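Local coordinates for tryptophanyl-tRNA synthetase (Thermus thermophilus, PDB 2EL7), which probably catalyses the ATP-dependent attachment of tryptophan to its cognate tRNA as a homodimeric class I aminoacyl-tRNA synthetase, at residues 1-6 / 34-39; 42-47 / 82-87; 47-52 / 124-129; 139-144 / 315-320. All blocks are in the same frame, centred on the assembly; numbering follows the deposited sequence.

Contact 1 (1-6 / 34-39); sequences MKRVLS and GRDAFF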
loop_
_atom_site.group_PDB
_atom_site.type_symbol
_atom_site.label_atom_id
_atom_site.label_comp_id
_atom_site.label_asym_id
_atom_site.label_seq_id
_atom_site.Cartn_x
_atom_site.Cartn_y
_atom_site.Cartn_z
ATOM N N MET A 1 -23.662 4.982 16.596
ATOM C CA MET A 1 -22.258 5.497 16.773
ATOM C C MET A 1 -21.522 4.793 17.909
ATOM O O MET A 1 -21.790 5.074 19.078
ATOM C CB MET A 1 -22.296 7.002 17.049
ATOM C CG MET A 1 -20.954 7.697 17.120
ATOM S SD MET A 1 -21.099 9.456 17.611
ATOM C CE MET A 1 -20.678 10.292 16.143
ATOM N N LYS A 2 -20.616 3.875 17.578
ATOM C CA LYS A 2 -19.826 3.167 18.600
ATOM C C LYS A 2 -18.352 3.590 18.557
ATOM O O LYS A 2 -17.724 3.818 19.587
ATOM C CB LYS A 2 -19.865 1.650 18.398
ATOM C CG LYS A 2 -21.198 0.958 18.633
ATOM C CD LYS A 2 -21.010 -0.523 18.364
ATOM C CE LYS A 2 -22.271 -1.322 18.622
ATOM N NZ LYS A 2 -22.034 -2.770 18.343
ATOM N N ARG A 3 -17.786 3.658 17.363
ATOM C CA ARG A 3 -16.398 4.057 17.247
ATOM C C ARG A 3 -16.252 5.032 16.112
ATOM O O ARG A 3 -16.710 4.785 15.001
ATOM C CB ARG A 3 -15.485 2.863 17.000
ATOM C CG ARG A 3 -14.027 3.287 16.870
ATOM C CD ARG A 3 -13.133 2.087 16.800
ATOM N NE ARG A 3 -13.088 1.415 18.087
ATOM C CZ ARG A 3 -12.794 0.132 18.250
ATOM N NH1 ARG A 3 -12.776 -0.369 19.461
ATOM N NH2 ARG A 3 -12.526 -0.651 17.208
ATOM N N VAL A 4 -15.619 6.149 16.405
ATOM C CA VAL A 4 -15.438 7.179 15.415
ATOM C C VAL A 4 -13.977 7.362 15.020
ATOM O O VAL A 4 -13.090 7.236 15.854
ATOM C CB VAL A 4 -16.009 8.531 15.942
ATOM C CG1 VAL A 4 -15.611 9.688 15.014
ATOM C CG2 VAL A 4 -17.530 8.437 16.019
ATOM N N LEU A 5 -13.730 7.606 13.737
ATOM C CA LEU A 5 -12.380 7.862 13.295
ATOM C C LEU A 5 -12.383 9.251 12.693
ATOM O O LEU A 5 -13.114 9.515 11.731
ATOM C CB LEU A 5 -11.903 6.864 12.245
ATOM C CG LEU A 5 -10.482 7.279 11.786
ATOM C CD1 LEU A 5 -9.441 7.024 12.884
ATOM C CD2 LEU A 5 -10.092 6.527 10.542
ATOM N N SER A 6 -11.593 10.152 13.269
ATOM C CA SER A 6 -11.520 11.517 12.747
ATOM C C SER A 6 -10.106 11.839 12.271
ATOM O O SER A 6 -9.140 11.657 13.008
ATOM C CB SER A 6 -11.967 12.525 13.815
ATOM O OG SER A 6 -13.279 12.222 14.289
ATOM N N GLY A 34 -15.391 8.575 24.520
ATOM C CA GLY A 34 -14.227 8.297 25.326
ATOM C C GLY A 34 -13.081 7.738 24.507
ATOM O O GLY A 34 -12.620 8.396 23.567
ATOM N N ARG A 35 -12.635 6.522 24.847
ATOM C CA ARG A 35 -11.510 5.884 24.172
ATOM C C ARG A 35 -11.839 5.410 22.755
ATOM O O ARG A 35 -10.965 5.213 21.923
ATOM C CB ARG A 35 -11.013 4.715 25.010
ATOM C CG ARG A 35 -9.575 4.826 25.459
ATOM C CD ARG A 35 -9.328 5.541 26.781
ATOM N NE ARG A 35 -8.459 6.709 26.584
ATOM C CZ ARG A 35 -7.516 7.147 27.425
ATOM N NH1 ARG A 35 -6.831 8.229 27.109
ATOM N NH2 ARG A 35 -7.231 6.517 28.555
ATOM N N ASP A 36 -13.115 5.225 22.475
ATOM C CA ASP A 36 -13.518 4.811 21.150
ATOM C C ASP A 36 -13.698 5.986 20.218
ATOM O O ASP A 36 -14.322 5.880 19.167
ATOM C CB ASP A 36 -14.767 3.958 21.228
ATOM C CG ASP A 36 -14.430 2.507 21.468
ATOM O OD1 ASP A 36 -15.097 1.870 22.308
ATOM O OD2 ASP A 36 -13.486 2.000 20.806
ATOM N N ALA A 37 -13.141 7.119 20.618
ATOM C CA ALA A 37 -13.156 8.291 19.759
ATOM C C ALA A 37 -11.725 8.346 19.233
ATOM O O ALA A 37 -10.883 8.988 19.834
ATOM C CB ALA A 37 -13.475 9.561 20.558
ATOM N N PHE A 38 -11.443 7.633 18.140
ATOM C CA PHE A 38 -10.098 7.638 17.553
ATOM C C PHE A 38 -9.792 8.891 16.755
ATOM O O PHE A 38 -10.586 9.318 15.900
ATOM C CB PHE A 38 -9.892 6.443 16.632
ATOM C CG PHE A 38 -9.759 5.130 17.353
ATOM C CD1 PHE A 38 -9.124 4.057 16.741
ATOM C CD2 PHE A 38 -10.260 4.966 18.630
ATOM C CE1 PHE A 38 -8.989 2.858 17.388
ATOM C CE2 PHE A 38 -10.126 3.769 19.282
ATOM C CZ PHE A 38 -9.486 2.708 18.657
ATOM N N PHE A 39 -8.633 9.484 17.021
ATOM C CA PHE A 39 -8.232 10.690 16.288
ATOM C C PHE A 39 -6.900 10.388 15.670
ATOM O O PHE A 39 -5.936 10.124 16.382
ATOM C CB PHE A 39 -8.154 11.914 17.214
ATOM C CG PHE A 39 -9.498 12.344 17.764
ATOM C CD1 PHE A 39 -9.971 11.830 18.982
ATOM C CD2 PHE A 39 -10.278 13.278 17.078
ATOM C CE1 PHE A 39 -11.188 12.240 19.508
ATOM C CE2 PHE A 39 -11.515 13.708 17.593
ATOM C CZ PHE A 39 -11.977 13.195 18.807
HETATM O O HOH W 1 -12.838 10.632 16.577
#

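Contact 2 (42-47 / 82-87); sequences VDYHAL and FVQSHV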
loop_
_atom_site.group_PDB
_atom_site.type_symbol
_atom_site.label_atom_id
_atom_site.label_comp_id
_atom_site.label_asym_id
_atom_site.label_seq_id
_atom_site.Cartn_x
_atom_site.Cartn_y
_atom_site.Cartn_z
ATOM N N VAL A 42 -3.131 12.287 10.027
ATOM C CA VAL A 42 -2.751 11.633 8.773
ATOM C C VAL A 42 -1.487 12.129 8.063
ATOM O O VAL A 42 -1.558 12.683 6.970
ATOM C CB VAL A 42 -3.948 11.627 7.763
ATOM C CG1 VAL A 42 -5.055 10.749 8.296
ATOM C CG2 VAL A 42 -4.470 13.031 7.542
ATOM N N ASP A 43 -0.331 11.848 8.661
ATOM C CA ASP A 43 0.942 12.289 8.109
ATOM C C ASP A 43 1.207 11.730 6.706
ATOM O O ASP A 43 1.824 12.403 5.879
ATOM C CB ASP A 43 2.091 11.955 9.086
ATOM C CG ASP A 43 2.175 10.468 9.442
ATOM O OD1 ASP A 43 3.202 10.063 10.013
ATOM O OD2 ASP A 43 1.237 9.698 9.160
ATOM N N TYR A 44 0.725 10.522 6.423
ATOM C CA TYR A 44 0.894 9.930 5.098
ATOM C C TYR A 44 0.229 10.746 3.992
ATOM O O TYR A 44 0.581 10.597 2.828
ATOM C CB TYR A 44 0.352 8.495 5.063
ATOM C CG TYR A 44 1.385 7.461 5.471
ATOM C CD1 TYR A 44 1.003 6.244 6.046
ATOM C CD2 TYR A 44 2.745 7.707 5.299
ATOM C CE1 TYR A 44 1.954 5.304 6.448
ATOM C CE2 TYR A 44 3.708 6.772 5.692
ATOM C CZ TYR A 44 3.308 5.578 6.266
ATOM O OH TYR A 44 4.265 4.664 6.665
ATOM N N HIS A 45 -0.720 11.610 4.356
ATOM C CA HIS A 45 -1.423 12.454 3.383
ATOM C C HIS A 45 -0.484 13.539 2.839
ATOM O O HIS A 45 -0.670 14.025 1.715
ATOM C CB HIS A 45 -2.659 13.078 4.047
ATOM C CG HIS A 45 -3.471 13.972 3.158
ATOM N ND1 HIS A 45 -3.716 13.693 1.827
ATOM C CD2 HIS A 45 -4.141 15.119 3.429
ATOM C CE1 HIS A 45 -4.499 14.628 1.319
ATOM N NE2 HIS A 45 -4.772 15.505 2.272
ATOM N N ALA A 46 0.529 13.904 3.628
ATOM C CA ALA A 46 1.478 14.922 3.196
ATOM C C ALA A 46 2.304 14.426 2.008
ATOM O O ALA A 46 2.656 15.220 1.148
ATOM C CB ALA A 46 2.417 15.316 4.353
ATOM N N LEU A 47 2.620 13.128 1.958
ATOM C CA LEU A 47 3.417 12.581 0.844
ATOM C C LEU A 47 2.762 12.619 -0.550
ATOM O O LEU A 47 3.450 12.408 -1.548
ATOM C CB LEU A 47 3.843 11.135 1.114
ATOM C CG LEU A 47 4.500 10.686 2.425
ATOM C CD1 LEU A 47 5.153 9.338 2.210
ATOM C CD2 LEU A 47 5.517 11.665 2.885
ATOM N N PHE A 82 -3.460 9.288 17.834
ATOM C CA PHE A 82 -2.272 8.643 17.302
ATOM C C PHE A 82 -1.912 9.152 15.906
ATOM O O PHE A 82 -2.707 9.846 15.255
ATOM C CB PHE A 82 -2.495 7.136 17.276
ATOM C CG PHE A 82 -3.623 6.700 16.391
ATOM C CD1 PHE A 82 -3.384 6.336 15.080
ATOM C CD2 PHE A 82 -4.924 6.620 16.884
ATOM C CE1 PHE A 82 -4.433 5.884 14.252
ATOM C CE2 PHE A 82 -5.971 6.179 16.082
ATOM C CZ PHE A 82 -5.723 5.807 14.751
ATOM N N VAL A 83 -0.702 8.818 15.462
ATOM C CA VAL A 83 -0.204 9.227 14.152
ATOM C C VAL A 83 -0.382 8.076 13.169
ATOM O O VAL A 83 0.043 6.954 13.443
ATOM C CB VAL A 83 1.298 9.584 14.204
ATOM C CG1 VAL A 83 1.814 9.867 12.786
ATOM C CG2 VAL A 83 1.515 10.780 15.107
ATOM N N GLN A 84 -0.987 8.358 12.020
ATOM C CA GLN A 84 -1.242 7.333 11.011
ATOM C C GLN A 84 -0.067 6.365 10.792
ATOM O O GLN A 84 -0.230 5.161 10.998
ATOM C CB GLN A 84 -1.677 8.011 9.709
ATOM C CG GLN A 84 -1.949 7.088 8.543
ATOM C CD GLN A 84 -2.554 7.832 7.339
ATOM O OE1 GLN A 84 -2.468 9.063 7.221
ATOM N NE2 GLN A 84 -3.164 7.076 6.445
ATOM N N SER A 85 1.111 6.875 10.412
ATOM C CA SER A 85 2.286 6.013 10.194
ATOM C C SER A 85 2.735 5.152 11.384
ATOM O O SER A 85 3.537 4.237 11.210
ATOM C CB SER A 85 3.497 6.833 9.681
ATOM O OG SER A 85 4.054 7.706 10.652
ATOM N N HIS A 86 2.245 5.422 12.588
ATOM C CA HIS A 86 2.635 4.603 13.736
ATOM C C HIS A 86 1.932 3.251 13.770
ATOM O O HIS A 86 2.362 2.355 14.470
ATOM C CB HIS A 86 2.429 5.365 15.048
ATOM C CG HIS A 86 3.373 6.521 15.204
ATOM N ND1 HIS A 86 3.506 7.226 16.380
ATOM C CD2 HIS A 86 4.213 7.108 14.314
ATOM C CE1 HIS A 86 4.384 8.202 16.204
ATOM N NE2 HIS A 86 4.826 8.152 14.960
ATOM N N VAL A 87 0.859 3.100 13.004
ATOM C CA VAL A 87 0.174 1.815 12.909
ATOM C C VAL A 87 0.160 1.488 11.416
ATOM O O VAL A 87 -0.794 1.757 10.706
ATOM C CB VAL A 87 -1.231 1.887 13.468
ATOM C CG1 VAL A 87 -1.865 0.503 13.451
ATOM C CG2 VAL A 87 -1.166 2.448 14.882
#

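Contact 3 (47-52 / 124-129); sequences LTNPLA and SGLLMY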
loop_
_atom_site.group_PDB
_atom_site.type_symbol
_atom_site.label_atom_id
_atom_site.label_comp_id
_atom_site.label_asym_id
_atom_site.label_seq_id
_atom_site.Cartn_x
_atom_site.Cartn_y
_atom_site.Cartn_z
ATOM N N LEU A 47 2.620 13.128 1.958
ATOM C CA LEU A 47 3.417 12.581 0.844
ATOM C C LEU A 47 2.762 12.619 -0.550
ATOM O O LEU A 47 3.450 12.408 -1.548
ATOM C CB LEU A 47 3.843 11.135 1.114
ATOM C CG LEU A 47 4.500 10.686 2.425
ATOM C CD1 LEU A 47 5.153 9.338 2.210
ATOM C CD2 LEU A 47 5.517 11.665 2.885
ATOM N N THR A 48 1.455 12.883 -0.628
ATOM C CA THR A 48 0.751 12.934 -1.920
ATOM C C THR A 48 1.189 14.091 -2.832
ATOM O O THR A 48 0.813 14.146 -4.004
ATOM C CB THR A 48 -0.776 12.986 -1.728
ATOM O OG1 THR A 48 -1.085 13.757 -0.570
ATOM C CG2 THR A 48 -1.322 11.620 -1.536
ATOM N N ASN A 49 1.976 15.015 -2.292
ATOM C CA ASN A 49 2.519 16.110 -3.098
ATOM C C ASN A 49 4.036 16.076 -2.827
ATOM O O ASN A 49 4.603 16.950 -2.153
ATOM C CB ASN A 49 1.861 17.428 -2.693
ATOM C CG ASN A 49 0.350 17.431 -2.992
ATOM O OD1 ASN A 49 -0.071 17.392 -4.159
ATOM N ND2 ASN A 49 -0.468 17.457 -1.935
ATOM N N PRO A 50 4.706 15.041 -3.381
ATOM C CA PRO A 50 6.138 14.773 -3.251
ATOM C C PRO A 50 7.152 15.873 -3.485
ATOM O O PRO A 50 8.122 15.951 -2.746
ATOM C CB PRO A 50 6.346 13.543 -4.149
ATOM C CG PRO A 50 5.322 13.687 -5.173
ATOM C CD PRO A 50 4.111 14.142 -4.391
ATOM N N LEU A 51 6.947 16.732 -4.478
ATOM C CA LEU A 51 7.928 17.789 -4.726
ATOM C C LEU A 51 7.680 19.039 -3.926
ATOM O O LEU A 51 8.582 19.879 -3.801
ATOM C CB LEU A 51 7.967 18.176 -6.201
ATOM C CG LEU A 51 8.112 17.090 -7.270
ATOM C CD1 LEU A 51 8.724 17.699 -8.502
ATOM C CD2 LEU A 51 8.982 15.965 -6.773
ATOM N N ALA A 52 6.469 19.152 -3.376
ATOM C CA ALA A 52 6.049 20.320 -2.599
ATOM C C ALA A 52 6.159 20.228 -1.067
ATOM O O ALA A 52 6.622 21.178 -0.436
ATOM C CB ALA A 52 4.609 20.712 -2.993
ATOM N N SER A 124 0.152 8.764 -8.665
ATOM C CA SER A 124 -0.721 7.638 -8.332
ATOM C C SER A 124 -1.198 7.836 -6.893
ATOM O O SER A 124 -2.243 7.336 -6.499
ATOM C CB SER A 124 0.032 6.307 -8.481
ATOM O OG SER A 124 0.545 6.180 -9.788
ATOM N N GLY A 125 -0.409 8.580 -6.124
ATOM C CA GLY A 125 -0.776 8.892 -4.757
ATOM C C GLY A 125 -2.099 9.636 -4.717
ATOM O O GLY A 125 -2.946 9.326 -3.878
ATOM N N LEU A 126 -2.290 10.614 -5.600
ATOM C CA LEU A 126 -3.560 11.342 -5.653
ATOM C C LEU A 126 -4.693 10.345 -5.968
ATOM O O LEU A 126 -5.731 10.334 -5.288
ATOM C CB LEU A 126 -3.564 12.433 -6.755
ATOM C CG LEU A 126 -2.751 13.741 -6.694
ATOM C CD1 LEU A 126 -2.296 14.021 -5.245
ATOM C CD2 LEU A 126 -1.542 13.662 -7.668
ATOM N N LEU A 127 -4.492 9.511 -6.995
ATOM C CA LEU A 127 -5.524 8.552 -7.376
ATOM C C LEU A 127 -5.857 7.525 -6.286
ATOM O O LEU A 127 -7.029 7.292 -5.991
ATOM C CB LEU A 127 -5.135 7.793 -8.657
ATOM C CG LEU A 127 -6.150 6.715 -9.097
ATOM C CD1 LEU A 127 -7.367 7.395 -9.703
ATOM C CD2 LEU A 127 -5.534 5.770 -10.124
ATOM N N MET A 128 -4.821 6.930 -5.696
ATOM C CA MET A 128 -4.976 5.891 -4.675
ATOM C C MET A 128 -5.248 6.359 -3.224
ATOM O O MET A 128 -5.570 5.536 -2.361
ATOM C CB MET A 128 -3.736 4.976 -4.681
ATOM C CG MET A 128 -3.383 4.389 -6.034
ATOM S SD MET A 128 -4.828 3.577 -6.774
ATOM C CE MET A 128 -5.336 2.524 -5.467
ATOM N N TYR A 129 -5.147 7.653 -2.943
ATOM C CA TYR A 129 -5.368 8.096 -1.563
ATOM C C TYR A 129 -6.693 7.670 -0.944
ATOM O O TYR A 129 -6.741 7.267 0.221
ATOM C CB TYR A 129 -5.231 9.611 -1.448
ATOM C CG TYR A 129 -5.229 10.109 -0.020
ATOM C CD1 TYR A 129 -4.251 9.700 0.878
ATOM C CD2 TYR A 129 -6.232 10.985 0.444
ATOM C CE1 TYR A 129 -4.268 10.147 2.210
ATOM C CE2 TYR A 129 -6.253 11.433 1.758
ATOM C CZ TYR A 129 -5.273 11.013 2.637
ATOM O OH TYR A 129 -5.302 11.454 3.948
#

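Contact 4 (139-144 / 315-320); sequences IYKADT and QATMEE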
loop_
_atom_site.group_PDB
_atom_site.type_symbol
_atom_site.label_atom_id
_atom_site.label_comp_id
_atom_site.label_asym_id
_atom_site.label_seq_id
_atom_site.Cartn_x
_atom_site.Cartn_y
_atom_site.Cartn_z
ATOM N N ILE A 139 -9.719 -0.564 9.171
ATOM C CA ILE A 139 -8.783 -1.356 9.985
ATOM C C ILE A 139 -9.153 -1.251 11.477
ATOM O O ILE A 139 -8.843 -2.155 12.273
ATOM C CB ILE A 139 -7.342 -0.862 9.834
ATOM C CG1 ILE A 139 -6.374 -1.915 10.357
ATOM C CG2 ILE A 139 -7.124 0.412 10.678
ATOM C CD1 ILE A 139 -5.887 -2.851 9.331
ATOM N N TYR A 140 -9.808 -0.141 11.838
ATOM C CA TYR A 140 -10.215 0.149 13.210
ATOM C C TYR A 140 -11.713 -0.073 13.406
ATOM O O TYR A 140 -12.263 0.230 14.482
ATOM C CB TYR A 140 -9.881 1.609 13.579
ATOM C CG TYR A 140 -8.415 1.978 13.447
ATOM C CD1 TYR A 140 -8.001 3.001 12.583
ATOM C CD2 TYR A 140 -7.441 1.261 14.129
ATOM C CE1 TYR A 140 -6.650 3.277 12.400
ATOM C CE2 TYR A 140 -6.109 1.523 13.957
ATOM C CZ TYR A 140 -5.705 2.522 13.083
ATOM O OH TYR A 140 -4.354 2.660 12.827
ATOM N N LYS A 141 -12.364 -0.594 12.363
ATOM C CA LYS A 141 -13.794 -0.864 12.393
ATOM C C LYS A 141 -14.583 0.353 12.844
ATOM O O LYS A 141 -15.564 0.212 13.559
ATOM C CB LYS A 141 -14.107 -2.028 13.341
ATOM C CG LYS A 141 -14.405 -3.375 12.674
ATOM C CD LYS A 141 -13.154 -4.157 12.348
ATOM C CE LYS A 141 -13.451 -5.540 11.737
ATOM N NZ LYS A 141 -13.877 -6.597 12.695
ATOM N N ALA A 142 -14.152 1.542 12.457
ATOM C CA ALA A 142 -14.890 2.754 12.831
ATOM C C ALA A 142 -16.189 2.772 12.034
ATOM O O ALA A 142 -16.193 2.432 10.864
ATOM C CB ALA A 142 -14.064 4.045 12.515
ATOM N N ASP A 143 -17.286 3.188 12.650
ATOM C CA ASP A 143 -18.564 3.227 11.938
ATOM C C ASP A 143 -19.009 4.655 11.652
ATOM O O ASP A 143 -20.014 4.878 10.988
ATOM C CB ASP A 143 -19.648 2.489 12.746
ATOM C CG ASP A 143 -19.920 3.145 14.091
ATOM O OD1 ASP A 143 -19.760 2.492 15.136
ATOM O OD2 ASP A 143 -20.294 4.326 14.110
ATOM N N THR A 144 -18.267 5.634 12.147
ATOM C CA THR A 144 -18.641 7.014 11.907
ATOM C C THR A 144 -17.404 7.831 11.604
ATOM O O THR A 144 -16.335 7.634 12.196
ATOM C CB THR A 144 -19.365 7.598 13.120
ATOM O OG1 THR A 144 -20.494 6.769 13.431
ATOM C CG2 THR A 144 -19.858 9.019 12.830
ATOM N N GLN A 315 -4.192 -4.981 14.593
ATOM C CA GLN A 315 -3.611 -6.308 14.426
ATOM C C GLN A 315 -4.676 -7.370 14.484
ATOM O O GLN A 315 -4.594 -8.372 13.767
ATOM C CB GLN A 315 -2.563 -6.568 15.492
ATOM C CG GLN A 315 -1.617 -5.406 15.561
ATOM C CD GLN A 315 -0.342 -5.732 16.272
ATOM O OE1 GLN A 315 -0.351 -6.423 17.289
ATOM N NE2 GLN A 315 0.775 -5.216 15.755
ATOM N N ALA A 316 -5.680 -7.163 15.336
ATOM C CA ALA A 316 -6.769 -8.126 15.416
ATOM C C ALA A 316 -7.466 -8.099 14.045
ATOM O O ALA A 316 -7.650 -9.144 13.414
ATOM C CB ALA A 316 -7.755 -7.750 16.546
ATOM N N THR A 317 -7.790 -6.907 13.556
ATOM C CA THR A 317 -8.466 -6.810 12.272
ATOM C C THR A 317 -7.660 -7.421 11.153
ATOM O O THR A 317 -8.197 -8.147 10.319
ATOM C CB THR A 317 -8.761 -5.356 11.835
ATOM O OG1 THR A 317 -9.609 -4.700 12.794
ATOM C CG2 THR A 317 -9.469 -5.379 10.471
ATOM N N MET A 318 -6.369 -7.120 11.123
ATOM C CA MET A 318 -5.501 -7.627 10.074
ATOM C C MET A 318 -5.350 -9.165 10.132
ATOM O O MET A 318 -5.132 -9.812 9.111
ATOM C CB MET A 318 -4.132 -6.925 10.157
ATOM C CG MET A 318 -3.308 -6.962 8.871
ATOM S SD MET A 318 -4.230 -6.182 7.484
ATOM C CE MET A 318 -4.328 -7.488 6.337
ATOM N N GLU A 319 -5.462 -9.762 11.309
ATOM C CA GLU A 319 -5.350 -11.210 11.373
ATOM C C GLU A 319 -6.633 -11.763 10.798
ATOM O O GLU A 319 -6.616 -12.717 10.034
ATOM C CB GLU A 319 -5.154 -11.700 12.812
ATOM C CG GLU A 319 -3.696 -11.731 13.237
ATOM C CD GLU A 319 -3.522 -12.104 14.696
ATOM O OE1 GLU A 319 -3.894 -13.243 15.057
ATOM O OE2 GLU A 319 -3.020 -11.256 15.479
ATOM N N GLU A 320 -7.754 -11.156 11.170
ATOM C CA GLU A 320 -9.036 -11.584 10.645
ATOM C C GLU A 320 -9.015 -11.543 9.105
ATOM O O GLU A 320 -9.399 -12.515 8.452
ATOM C CB GLU A 320 -10.135 -10.690 11.198
ATOM C CG GLU A 320 -11.523 -11.115 10.863
ATOM C CD GLU A 320 -12.546 -10.113 11.358
ATOM O OE1 GLU A 320 -13.772 -10.355 11.196
ATOM O OE2 GLU A 320 -12.114 -9.079 11.916
#

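Contact 1 (1-6 / 34-39)
Arg3 and Asp36 form a salt bridge just ahead of the point where strands 4-6 and 37-39 pair. Arg3 grips the acid side-on, with NE and NH1 both given to one oxygen. Arg3 NE lies 2.8 Å from Asp36 OD2, and that oxygen sits at the edge of the guanidinium, in its plane. The carboxylate itself is turned 42° from the guanidinium, and both nitrogens reach OD2 from the same face of the acid. The remaining nitrogen, NH2, is bonded to Tyr140 O, which further fixes the rotation of the head group.

The same arginine lies over an aromatic ring. Arg3 CD stands above the centre of the Phe38 ring in a CH-pi contact, 4.1 Å from the centroid, and the guanidinium is only 19° from parallel to the ring.

The strands pair in parallel through backbone hydrogen bonds: Val4 N gives to Asp36 O, and Val4 O receives Phe38 N at 2.8 Å. Ser6 N continues the pattern to Phe38 O. A water gives a proton to Phe38 O and is also bonded to Ser6 OG; it rests over the centre of the Phe39 ring. Apolar packing completes the pairing, with Leu5 CD1 3.8 Å from Phe38 CB and Ser6 CB beside Phe39 CD2.

Strands 4-8 and 37-41 are neighbours joined through helix 16-33, a beta-alpha-beta unit of the Rossmann-like class I catalytic domain. Val4 and Ser6 pack on that helix, Phe38 and Arg3 meet helix 296-324, and strand 144-146 flanks 4-8.

Contact 2 (42-47 / 82-87)
Val42 meets the amide end of Gln84: the glutamine chain is extended, and its OE1 lies 3.0 Å from Val42 CB and also close to CG1. Val42 also packs against Tyr129 and Asp136 of helix 124-139.

Asp43 carries the polar part of the contact. CG stands between the backbone N and the carbonyl carbon (chi1 57°), and the carboxylate reaches the turn at Ser85 with both oxygens. Ser85 OG donates to Asp43 OD1 at 2.6 Å, and Ser85 N to Asp43 OD2 at 3.1 Å with an angle of 156° at the hydrogen. Each bond uses a syn lone pair, so the serine's hydroxyl and amide grip the two-oxygen side of the acid and hold it from turning. Val83 CG1 lies beside OD1, while Gln84 CB is 3.4 Å from Asp43 OD2.

Here the chain leaves the carboxyl ends of two neighbouring parallel strands, 37-41 and 80-83, where nucleotide-binding folds of this kind place their active site. Consistent with this, Gln84 touches Asp136, predicted to bind tryptophan.

Tyr44 lays its ring across Ser85: CB of the serine stands over one face, displaced toward the rim, in a CH-pi contact 4.0 Å from the centroid. Tyr44 CB also packs 3.6 Å from Gln84 OE1, with ring and amide planes 62° apart. Beyond them the second subunit closes in, with Trp95 of that subunit edge-to-face with Tyr44 and Leu327 of the same subunit packed on Asp43, Tyr44 and Ser85. His45, next along, lies by Gln9, predicted to bind ATP.

Contact 3 (47-52 / 124-129)
Thr48 and Leu126 make the closest approach, where the loop 47-52 passes the first turn of helix 124-139. Leu126 CD1 lies 3.3 Å from Thr48 O and 4.0 Å from Thr48 CB, one methyl touching both the backbone and the side chain of the threonine. The methyl CG2 of Thr48 turns to the helix backbone instead and rests 3.7 Å from Gly125 O. Gly125 has no side chain, and the two backbones come close here, with 5.2 Å between Thr48 CA and Gly125 CA. A turn further along the helix, Tyr129 CD1 is 4.3 Å from Thr48 CG2. Asn49 adds a looser touch, its OD1 4.2 Å from Leu126 CD1, the two side chains crossing at about a right angle.

No hydrogen bond joins the segments: this is van der Waals packing of a connecting loop, between strand 37-41 and helix 55-72, on one turn of a helix in the class I catalytic domain.

Further out, the threonine hydroxyl is bonded to His45 O, which ties its polar branch back to the preceding turn and probably helps to set CG2 toward the helix. Tyr129 stacks with the ring of His45 and packs on Val42. On the far side of the helix Leu127 packs on Leu103 and Leu106. At the dimer interface Ser124 OG is bonded to Thr101 O of the second subunit, and Pro50 packs on Thr99 of that subunit.

Contact 4 (139-144 / 315-320)
Helix 124-139 ends in a Schellman motif, and this carboxyl end packs on the long helix 296-324 through Ile139 and Lys141 on one side and Thr317, Met318 and Glu320 on the other. The central bond runs from Thr317 OG1 to Ile139 O, 2.7 Å long. OG1, anti to the carbonyl carbon of its own residue (chi1 -60°), approaches from above the plane of the accepting carbonyl, 40° out of it. Thr317 CB also lies 3.2 Å from Ile139 O, and CG2 packs beside it.

Lys141 has positive phi, as the C-prime residue of the motif. The Lys141 chain slides past Thr317 in the opposite direction, with Lys141 CD 3.6 Å from Thr317 OG1, and bends at chi2 and again at chi4. Lys141 NZ then meets Glu320 OE2 at 3.1 Å in a salt bridge that uses the syn lone pair of that oxygen. Glu320 reaches out on an extended chain, and its other oxygen, OE1, has its own salt bridge to Lys324, so the acid is shared between two lysines.

On the apolar side Ile139 CD1 packs 4.2 Å from Met318 SD, the two side chains crossing obliquely, and Leu93 of helix 89-99 touches both residues.

Within the motif, Ala142 N bonds to Ile137 O and Lys141 N to Leu138 O. This pair of bonds and the left-handed C-prime residue are the signature of a Schellman helix end, here releasing the chain toward strand 144-146.

Overall arrangement
From the N terminus, contact 1 closes the first loop by pairing strands 4-8 and 37-41 across the crossover helix 16-33. Contact 2 follows in series, joining the chain beyond strand 37-41 to the end of strand 80-83; the two touch through Phe39 and Phe82, neighbours in one sheet. Contact 3 crosses contact 2, sharing Leu47, and carries the same connection on to helix 124-139; both meet the second subunit. Contact 4 opens after the other three have closed, none being nested, and has the longest span, bringing the far end of that helix to helix 296-324. It touches contact 1, where Arg3 meets Tyr140 and Asp143, and contact 2, through Tyr140. Contacts 1 and 3 do not touch.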